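Local coordinates for protein toll (Drosophila melanogaster, PDB 4LXR) that serves as the receptor for the cleaved cytokine spaetzle C-106, switching on Toll signalling in antifungal immunity and in dorsal-ventral patterning of the embryo, at residues M502-I507 with L531-L536. Residues are numbered along the deposited sequence; the frame is centred on the assembly and turned at random.
With NAG (2-acetamido-2-deoxy-beta-D-glucopyranose), chain F; NAG (2-acetamido-2-deoxy-beta-D-glucopyranose), chain B; NAG (2-acetamido-2-deoxy-beta-D-glucopyranose), chain M.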
ATOM      1  N   MET A 502      -6.905 -14.443  -5.243  1.00 48.16           N
ATOM      2  CA  MET A 502      -7.876 -14.747  -6.296  1.00 40.83           C
ATOM      3  C   MET A 502      -9.190 -14.026  -6.063  1.00 44.29           C
ATOM      4  O   MET A 502     -10.246 -14.503  -6.492  1.00 41.72           O
ATOM      5  CB  MET A 502      -8.137 -16.244  -6.413  1.00 37.89           C
ATOM      6  CG  MET A 502      -6.919 -17.064  -6.746  1.00 40.40           C
ATOM      7  SD  MET A 502      -7.462 -18.738  -7.096  1.00 42.95           S
ATOM      8  CE  MET A 502      -5.944 -19.664  -6.912  1.00 34.98           C
ATOM      9  N   THR A 503      -9.121 -12.885  -5.383  1.00 41.45           N
ATOM     10  CA  THR A 503     -10.305 -12.072  -5.140  1.00 41.47           C
ATOM     11  C   THR A 503     -10.789 -11.392  -6.405  1.00 43.95           C
ATOM     12  O   THR A 503     -10.011 -11.150  -7.324  1.00 39.65           O
ATOM     13  CB  THR A 503     -10.051 -10.984  -4.098  1.00 46.12           C
ATOM     14  OG1 THR A 503      -9.003 -10.121  -4.552  1.00 40.21           O
ATOM     15  CG2 THR A 503      -9.658 -11.600  -2.772  1.00 44.53           C
ATOM     16  N   HIS A 504     -12.087 -11.103  -6.438  1.00 43.89           N
ATOM     17  CA  HIS A 504     -12.702 -10.355  -7.529  1.00 48.10           C
ATOM     18  C   HIS A 504     -12.518 -11.002  -8.893  1.00 45.12           C
ATOM     19  O   HIS A 504     -12.392 -10.312  -9.901  1.00 46.22           O
ATOM     20  CB  HIS A 504     -12.207  -8.906  -7.546  1.00 49.42           C
ATOM     21  CG  HIS A 504     -12.645  -8.112  -6.356  1.00 50.86           C
ATOM     22  ND1 HIS A 504     -13.779  -7.330  -6.362  1.00 51.02           N
ATOM     23  CD2 HIS A 504     -12.113  -7.996  -5.116  1.00 51.25           C
ATOM     24  CE1 HIS A 504     -13.923  -6.759  -5.179  1.00 52.41           C
ATOM     25  NE2 HIS A 504     -12.928  -7.150  -4.404  1.00 51.89           N
ATOM     26  N   ASN A 505     -12.500 -12.328  -8.915  1.00 41.18           N
ATOM     27  CA  ASN A 505     -12.565 -13.051 -10.170  1.00 41.22           C
ATOM     28  C   ASN A 505     -14.020 -13.366 -10.529  1.00 40.90           C
ATOM     29  O   ASN A 505     -14.934 -12.665 -10.081  1.00 41.05           O
ATOM     30  CB  ASN A 505     -11.677 -14.300 -10.123  1.00 35.52           C
ATOM     31  CG  ASN A 505     -10.228 -13.991 -10.501  1.00 40.59           C
ATOM     32  OD1 ASN A 505      -9.777 -14.318 -11.598  1.00 38.98           O
ATOM     33  ND2 ASN A 505      -9.511 -13.323  -9.604  1.00 33.13           N
ATOM     34  N   LYS A 506     -14.234 -14.403 -11.334  1.00 37.20           N
ATOM     35  CA  LYS A 506     -15.579 -14.784 -11.754  1.00 41.85           C
ATOM     36  C   LYS A 506     -15.922 -16.178 -11.224  1.00 41.98           C
ATOM     37  O   LYS A 506     -16.666 -16.929 -11.854  1.00 42.06           O
ATOM     38  CB  LYS A 506     -15.683 -14.764 -13.280  1.00 38.91           C
ATOM     39  CG  LYS A 506     -15.368 -13.398 -13.928  1.00 49.07           C
ATOM     40  CD  LYS A 506     -16.473 -12.388 -13.646  1.00 55.81           C
ATOM     41  CE  LYS A 506     -16.396 -11.176 -14.572  1.00 60.95           C
ATOM     42  NZ  LYS A 506     -15.689 -10.009 -13.949  1.00 66.41           N
ATOM     43  N   ILE A 507     -15.361 -16.507 -10.063  1.00 43.27           N
ATOM     44  CA  ILE A 507     -15.440 -17.850  -9.489  1.00 46.45           C
ATOM     45  C   ILE A 507     -16.851 -18.175  -9.010  1.00 40.70           C
ATOM     46  O   ILE A 507     -17.263 -17.736  -7.946  1.00 38.60           O
ATOM     47  CB  ILE A 507     -14.421 -18.006  -8.331  1.00 37.86           C
ATOM     48  CG1 ILE A 507     -12.989 -17.842  -8.875  1.00 36.05           C
ATOM     49  CG2 ILE A 507     -14.585 -19.350  -7.630  1.00 35.66           C
ATOM     50  CD1 ILE A 507     -11.917 -17.679  -7.800  1.00 34.55           C
ATOM     51  N   LEU A 531      -9.828 -16.044  -1.408  1.00 52.98           N
ATOM     52  CA  LEU A 531     -10.955 -16.318  -2.299  1.00 47.96           C
ATOM     53  C   LEU A 531     -12.114 -15.340  -2.128  1.00 48.29           C
ATOM     54  O   LEU A 531     -13.197 -15.559  -2.675  1.00 49.94           O
ATOM     55  CB  LEU A 531     -11.464 -17.742  -2.083  1.00 50.11           C
ATOM     56  CG  LEU A 531     -10.486 -18.869  -2.413  1.00 53.79           C
ATOM     57  CD1 LEU A 531     -11.112 -20.242  -2.111  1.00 42.47           C
ATOM     58  CD2 LEU A 531     -10.037 -18.758  -3.877  1.00 39.54           C
ATOM     59  N   ASN A 532     -11.887 -14.270  -1.373  1.00 45.76           N
ATOM     60  CA  ASN A 532     -12.930 -13.285  -1.085  1.00 49.50           C
ATOM     61  C   ASN A 532     -13.502 -12.608  -2.328  1.00 54.06           C
ATOM     62  O   ASN A 532     -12.835 -12.531  -3.362  1.00 50.18           O
ATOM     63  CB  ASN A 532     -12.397 -12.218  -0.125  1.00 46.25           C
ATOM     64  CG  ASN A 532     -12.303 -12.717   1.309  1.00 59.78           C
ATOM     65  OD1 ASN A 532     -12.916 -13.727   1.662  1.00 57.21           O
ATOM     66  ND2 ASN A 532     -11.546 -12.006   2.144  1.00 49.99           N
ATOM     67  N   ASP A 533     -14.735 -12.118  -2.218  1.00 52.56           N
ATOM     68  CA  ASP A 533     -15.349 -11.307  -3.276  1.00 48.98           C
ATOM     69  C   ASP A 533     -15.446 -12.016  -4.621  1.00 52.41           C
ATOM     70  O   ASP A 533     -15.116 -11.446  -5.661  1.00 52.40           O
ATOM     71  CB  ASP A 533     -14.598  -9.983  -3.456  1.00 48.39           C
ATOM     72  CG  ASP A 533     -14.605  -9.138  -2.207  1.00 54.87           C
ATOM     73  OD1 ASP A 533     -15.658  -8.538  -1.899  1.00 58.95           O
ATOM     74  OD2 ASP A 533     -13.556  -9.067  -1.536  1.00 58.95           O
ATOM     75  N   ASN A 534     -15.889 -13.262  -4.594  1.00 49.44           N
ATOM     76  CA  ASN A 534     -16.204 -13.977  -5.812  1.00 43.14           C
ATOM     77  C   ASN A 534     -17.698 -14.297  -5.873  1.00 45.87           C
ATOM     78  O   ASN A 534     -18.338 -14.463  -4.831  1.00 41.90           O
ATOM     79  CB  ASN A 534     -15.347 -15.234  -5.912  1.00 47.35           C
ATOM     80  CG  ASN A 534     -13.993 -14.952  -6.533  1.00 48.89           C
ATOM     81  OD1 ASN A 534     -13.904 -14.675  -7.732  1.00 46.25           O
ATOM     82  ND2 ASN A 534     -12.935 -15.021  -5.729  1.00 39.66           N
ATOM     83  N   PRO A 535     -18.268 -14.358  -7.089  1.00 47.80           N
ATOM     84  CA  PRO A 535     -19.718 -14.568  -7.247  1.00 48.39           C
ATOM     85  C   PRO A 535     -20.172 -16.036  -7.091  1.00 44.87           C
ATOM     86  O   PRO A 535     -20.788 -16.606  -7.989  1.00 51.09           O
ATOM     87  CB  PRO A 535     -19.982 -14.061  -8.674  1.00 41.25           C
ATOM     88  CG  PRO A 535     -18.697 -14.330  -9.403  1.00 42.72           C
ATOM     89  CD  PRO A 535     -17.599 -14.096  -8.378  1.00 44.95           C
ATOM     90  N   LEU A 536     -19.891 -16.630  -5.941  1.00 42.80           N
ATOM     91  CA  LEU A 536     -20.109 -18.062  -5.746  1.00 47.97           C
ATOM     92  C   LEU A 536     -21.575 -18.481  -5.834  1.00 48.11           C
ATOM     93  O   LEU A 536     -22.445 -17.866  -5.211  1.00 43.73           O
ATOM     94  CB  LEU A 536     -19.533 -18.488  -4.397  1.00 50.80           C
ATOM     95  CG  LEU A 536     -19.350 -19.986  -4.180  1.00 44.96           C
ATOM     96  CD1 LEU A 536     -18.300 -20.536  -5.140  1.00 41.05           C
ATOM     97  CD2 LEU A 536     -18.972 -20.260  -2.738  1.00 43.66           C
TER
HETATM   98  C1  NAG F   2      -8.807  -5.868   0.508  1.00 62.91           C
HETATM   99  C2  NAG F   2     -10.176  -5.197   0.501  1.00 57.85           C
HETATM  100  C3  NAG F   2     -10.278  -4.184   1.637  1.00 65.72           C
HETATM  101  C4  NAG F   2      -9.905  -4.815   2.975  1.00 76.63           C
HETATM  102  C5  NAG F   2      -8.572  -5.556   2.877  1.00 74.47           C
HETATM  103  C6  NAG F   2      -8.255  -6.364   4.114  1.00 68.92           C
HETATM  104  C7  NAG F   2     -11.176  -5.092  -1.750  1.00 57.23           C
HETATM  105  C8  NAG F   2     -11.360  -4.252  -2.978  1.00 55.07           C
HETATM  106  N2  NAG F   2     -10.441  -4.546  -0.777  1.00 55.79           N
HETATM  107  O3  NAG F   2     -11.601  -3.659   1.680  1.00 64.94           O
HETATM  108  O4  NAG F   2      -9.763  -3.781   3.944  1.00 91.41           O
HETATM  109  O5  NAG F   2      -8.590  -6.477   1.777  1.00 74.26           O
HETATM  110  O6  NAG F   2      -7.335  -7.411   3.836  1.00 69.76           O
HETATM  111  O7  NAG F   2     -11.660  -6.219  -1.655  1.00 57.07           O
HETATM  112  C1  NAG B   1      -6.236  -9.502  -2.344  1.00 39.22           C
HETATM  113  C2  NAG B   1      -5.832  -9.114  -0.913  1.00 46.78           C
HETATM  114  C3  NAG B   1      -6.980  -8.385  -0.200  1.00 46.39           C
HETATM  115  C4  NAG B   1      -7.573  -7.283  -1.072  1.00 42.76           C
HETATM  116  C5  NAG B   1      -7.881  -7.838  -2.456  1.00 35.98           C
HETATM  117  C6  NAG B   1      -8.431  -6.806  -3.413  1.00 38.09           C
HETATM  118  C7  NAG B   1      -4.271 -10.409   0.482  1.00 58.78           C
HETATM  119  C8  NAG B   1      -3.354  -9.227   0.407  1.00 58.31           C
HETATM  120  N2  NAG B   1      -5.438 -10.290  -0.160  1.00 50.71           N
HETATM  121  O3  NAG B   1      -6.486  -7.838   1.016  1.00 57.94           O
HETATM  122  O4  NAG B   1      -8.822  -6.842  -0.545  1.00 57.21           O
HETATM  123  O5  NAG B   1      -6.683  -8.359  -3.036  1.00 41.60           O
HETATM  124  O6  NAG B   1      -7.472  -5.793  -3.680  1.00 42.13           O
HETATM  125  O7  NAG B   1      -3.976 -11.423   1.104  1.00 64.94           O
HETATM  126  C1  NAG M2018     -13.320 -11.142 -18.462  1.00 75.00           C
HETATM  127  C2  NAG M2018     -13.994  -9.796 -18.812  1.00 84.85           C
HETATM  128  C3  NAG M2018     -13.598  -9.305 -20.215  1.00 88.36           C
HETATM  129  C4  NAG M2018     -13.678 -10.412 -21.266  1.00 82.60           C
HETATM  130  C5  NAG M2018     -13.140 -11.737 -20.730  1.00 73.32           C
HETATM  131  C6  NAG M2018     -12.151 -12.400 -21.659  1.00 64.52           C
HETATM  132  C7  NAG M2018     -16.147  -9.049 -17.893  1.00 95.87           C
HETATM  133  C8  NAG M2018     -17.631  -9.272 -17.863  1.00 96.26           C
HETATM  134  N2  NAG M2018     -15.445  -9.874 -18.677  1.00 91.16           N
HETATM  135  O3  NAG M2018     -12.302  -8.715 -20.195  1.00 92.54           O
HETATM  136  O4  NAG M2018     -15.017 -10.576 -21.720  1.00 85.71           O
HETATM  137  O5  NAG M2018     -12.453 -11.508 -19.499  1.00 78.30           O
HETATM  138  O6  NAG M2018     -11.936 -13.756 -21.294  1.00 62.73           O
HETATM  139  O7  NAG M2018     -15.609  -8.161 -17.237  1.00 96.62           O
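N534 reaches across to M502 in an asparagine ladder of the leucine-rich repeat solenoid: N505 and N534 fill equivalent places in successive turns, each in a loop that follows a parallel strand. N534 ND2 directs one N-H to M502 O at 2.8 Å, nearly straight and within its amide plane, and the other to L531 O of its own loop at 3.1 Å, from above that carbonyl plane. On the other branch, N534 OD1 takes a weak bond from I507 N (3.3 Å) and lies 3.0 Å from N505 N. A leucine here would probably leave M502 O and L531 O, on buried residues, without this donor and I507 N without its weak acceptor. N505 repeats the bridge to the turn before, ND2 to L477 O and OD1 from I482 N, with ND2 also bonded to T503 O in its own loop. Backbone pairing adds weak bonds from H504 N to the carbonyls of D533 and N532. Among apolar contacts, L531 CD2 packs against M502 CB, and I507 CD1 covers the N534 amide, 3.5 Å from ND2. H504 CB points away from D533, but CG, anti to the carbonyl carbon (chi1 -67°), turns back toward it. Ring and carboxylate stack, planes 20° apart, and D533 CB makes a CH-pi contact over the ring face, offset toward the rim, 3.6 Å from the centroid; Y479 also stacks with H504, and R567 forms a salt bridge with D533. N-linked glycan borders this surface: H504 NE2 donates to O7 of the chain F NAG at 3.2 Å, the oxygen lying at the ring edge.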